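PDB 4YV9: transcriptional regulator from Streptococcus dysgalactiae, which probably acts as a DNA-binding transcriptional regulator in quorum sensing, serving as the receptor for SHP peptide pheromones. Local coordinates for residues B[179-184]-B[212-217]. Residues are numbered along the deposited sequence; the frame is centred on the assembly and turned at random.
Sequences TNKTLV and EFLLRD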
loop_
_atom_site.group_PDB
_atom_site.type_symbol
_atom_site.label_atom_id
_atom_site.label_comp_id
_atom_site.label_asym_id
_atom_site.label_seq_id
_atom_site.Cartn_x
_atom_site.Cartn_y
_atom_site.Cartn_z
ATOM N N THR B 179 -3.259 -1.362 -1.697
ATOM C CA THR B 179 -3.338 -2.529 -0.838
ATOM C C THR B 179 -4.222 -3.588 -1.473
ATOM O O THR B 179 -3.793 -4.726 -1.625
ATOM C CB THR B 179 -3.865 -2.161 0.554
ATOM O OG1 THR B 179 -2.972 -1.211 1.145
ATOM C CG2 THR B 179 -3.925 -3.388 1.436
ATOM N N ASN B 180 -5.437 -3.223 -1.878
ATOM C CA ASN B 180 -6.315 -4.242 -2.456
ATOM C C ASN B 180 -5.829 -4.751 -3.813
ATOM O O ASN B 180 -6.059 -5.902 -4.156
ATOM C CB ASN B 180 -7.747 -3.734 -2.595
ATOM C CG ASN B 180 -8.427 -3.581 -1.260
ATOM O OD1 ASN B 180 -7.873 -3.979 -0.230
ATOM N ND2 ASN B 180 -9.618 -2.980 -1.256
ATOM N N LYS B 181 -5.172 -3.893 -4.580
ATOM C CA LYS B 181 -4.675 -4.289 -5.896
ATOM C C LYS B 181 -3.561 -5.325 -5.757
ATOM O O LYS B 181 -3.494 -6.317 -6.496
ATOM C CB LYS B 181 -4.184 -3.055 -6.664
ATOM C CG LYS B 181 -3.710 -3.367 -8.065
ATOM C CD LYS B 181 -3.205 -2.124 -8.771
ATOM C CE LYS B 181 -2.799 -2.439 -10.208
ATOM N NZ LYS B 181 -2.467 -1.196 -10.988
ATOM N N THR B 182 -2.679 -5.098 -4.796
ATOM C CA THR B 182 -1.601 -6.047 -4.561
ATOM C C THR B 182 -2.171 -7.405 -4.120
ATOM O O THR B 182 -1.755 -8.463 -4.625
ATOM C CB THR B 182 -0.606 -5.469 -3.535
ATOM O OG1 THR B 182 0.068 -4.358 -4.142
ATOM C CG2 THR B 182 0.436 -6.488 -3.141
ATOM N N LEU B 183 -3.154 -7.382 -3.228
ATOM C CA LEU B 183 -3.816 -8.621 -2.819
ATOM C C LEU B 183 -4.485 -9.315 -4.007
ATOM O O LEU B 183 -4.310 -10.520 -4.198
ATOM C CB LEU B 183 -4.848 -8.366 -1.710
ATOM C CG LEU B 183 -4.281 -8.082 -0.316
ATOM C CD1 LEU B 183 -5.330 -7.508 0.615
ATOM C CD2 LEU B 183 -3.710 -9.353 0.273
ATOM N N VAL B 184 -5.267 -8.570 -4.786
ATOM C CA VAL B 184 -5.913 -9.151 -5.968
ATOM C C VAL B 184 -4.883 -9.782 -6.922
ATOM O O VAL B 184 -5.127 -10.842 -7.524
ATOM C CB VAL B 184 -6.743 -8.101 -6.737
ATOM C CG1 VAL B 184 -7.146 -8.646 -8.104
ATOM C CG2 VAL B 184 -7.983 -7.707 -5.932
ATOM N N GLU B 212 -0.501 -9.520 -16.068
ATOM C CA GLU B 212 0.398 -8.591 -16.740
ATOM C C GLU B 212 -0.169 -7.182 -16.679
ATOM O O GLU B 212 0.574 -6.215 -16.476
ATOM C CB GLU B 212 0.625 -9.002 -18.195
ATOM C CG GLU B 212 1.458 -10.252 -18.341
ATOM C CD GLU B 212 1.516 -10.752 -19.774
ATOM O OE1 GLU B 212 0.684 -10.319 -20.604
ATOM O OE2 GLU B 212 2.406 -11.575 -20.065
ATOM N N PHE B 213 -1.485 -7.070 -16.860
ATOM C CA PHE B 213 -2.137 -5.768 -16.813
ATOM C C PHE B 213 -2.064 -5.176 -15.405
ATOM O O PHE B 213 -1.792 -3.992 -15.248
ATOM C CB PHE B 213 -3.588 -5.871 -17.270
ATOM C CG PHE B 213 -4.308 -4.564 -17.255
ATOM C CD1 PHE B 213 -3.919 -3.540 -18.100
ATOM C CD2 PHE B 213 -5.357 -4.341 -16.379
ATOM C CE1 PHE B 213 -4.573 -2.315 -18.081
ATOM C CE2 PHE B 213 -6.014 -3.119 -16.359
ATOM C CZ PHE B 213 -5.620 -2.112 -17.209
ATOM N N LEU B 214 -2.302 -6.006 -14.389
ATOM C CA LEU B 214 -2.284 -5.558 -13.000
ATOM C C LEU B 214 -0.884 -5.136 -12.553
ATOM O O LEU B 214 -0.742 -4.317 -11.650
ATOM C CB LEU B 214 -2.795 -6.660 -12.062
ATOM C CG LEU B 214 -4.267 -7.075 -12.103
ATOM C CD1 LEU B 214 -4.429 -8.345 -11.286
ATOM C CD2 LEU B 214 -5.196 -5.985 -11.580
ATOM N N LEU B 215 0.150 -5.692 -13.177
ATOM C CA LEU B 215 1.520 -5.372 -12.773
ATOM C C LEU B 215 2.120 -4.182 -13.514
ATOM O O LEU B 215 3.159 -3.668 -13.110
ATOM C CB LEU B 215 2.432 -6.587 -12.951
ATOM C CG LEU B 215 2.283 -7.699 -11.935
ATOM C CD1 LEU B 215 3.026 -8.936 -12.434
ATOM C CD2 LEU B 215 2.808 -7.247 -10.543
ATOM N N ARG B 216 1.453 -3.729 -14.572
ATOM C CA ARG B 216 1.913 -2.603 -15.374
ATOM C C ARG B 216 2.053 -1.302 -14.567
ATOM O O ARG B 216 1.189 -0.962 -13.768
ATOM C CB ARG B 216 0.942 -2.389 -16.547
ATOM C CG ARG B 216 1.493 -1.577 -17.701
ATOM C CD ARG B 216 0.800 -1.930 -19.024
ATOM N NE ARG B 216 1.159 -3.270 -19.496
ATOM C CZ ARG B 216 0.299 -4.275 -19.653
ATOM N NH1 ARG B 216 -0.989 -4.106 -19.386
ATOM N NH2 ARG B 216 0.727 -5.454 -20.088
ATOM N N ASP B 217 3.141 -0.577 -14.807
ATOM C CA ASP B 217 3.430 0.679 -14.122
ATOM C C ASP B 217 3.310 0.552 -12.602
ATOM O O ASP B 217 2.852 1.467 -11.933
ATOM C CB ASP B 217 2.516 1.795 -14.648
ATOM C CG ASP B 217 2.855 2.198 -16.078
ATOM O OD1 ASP B 217 3.987 1.911 -16.526
ATOM O OD2 ASP B 217 1.997 2.809 -16.751
HETATM O O HOH W 1 -1.514 -1.555 -13.558
#
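K181 sets its CG anti to the backbone N (chi1 -177°) and keeps every later bond extended, a straight rod that carries its ammonium across to the last turn of helix 201-215, where L214 lies. L214 itself, with CG anti to its carbonyl carbon (chi1 -68°), points its side chain toward 179-184, its CD1 reaching V184 beside the lysine. The pairing is a worked example of how a lysine spans a helix-helix groove: the extended chain brings CE against the L214 carbonyl and carries the ammonium on to a water and a carboxylate at the end of helix 201-215. K181 CE passes 3.1 Å from L214 O, a close CH-to-carbonyl approach, while K181 NZ travels on to donate to a water at 2.8 Å. That water sits 3.0 Å from F213 O and 2.8 Å from R216 O, although more acceptors surround it than it has protons to give. Both segments belong to one antiparallel helical hairpin in the TPR-like C-terminal domain, the start of helix 179-197 lying beside the end of helix 201-215. One turn further along, V184 CG1 meets L214 CD1 at 4.2 Å, the two side chains crossing at about a right angle, and F171 packs against V184, L214 and K181 alike. The ammonium also forms a salt bridge with the carboxylate of E218, which would be expected to favour its charged form.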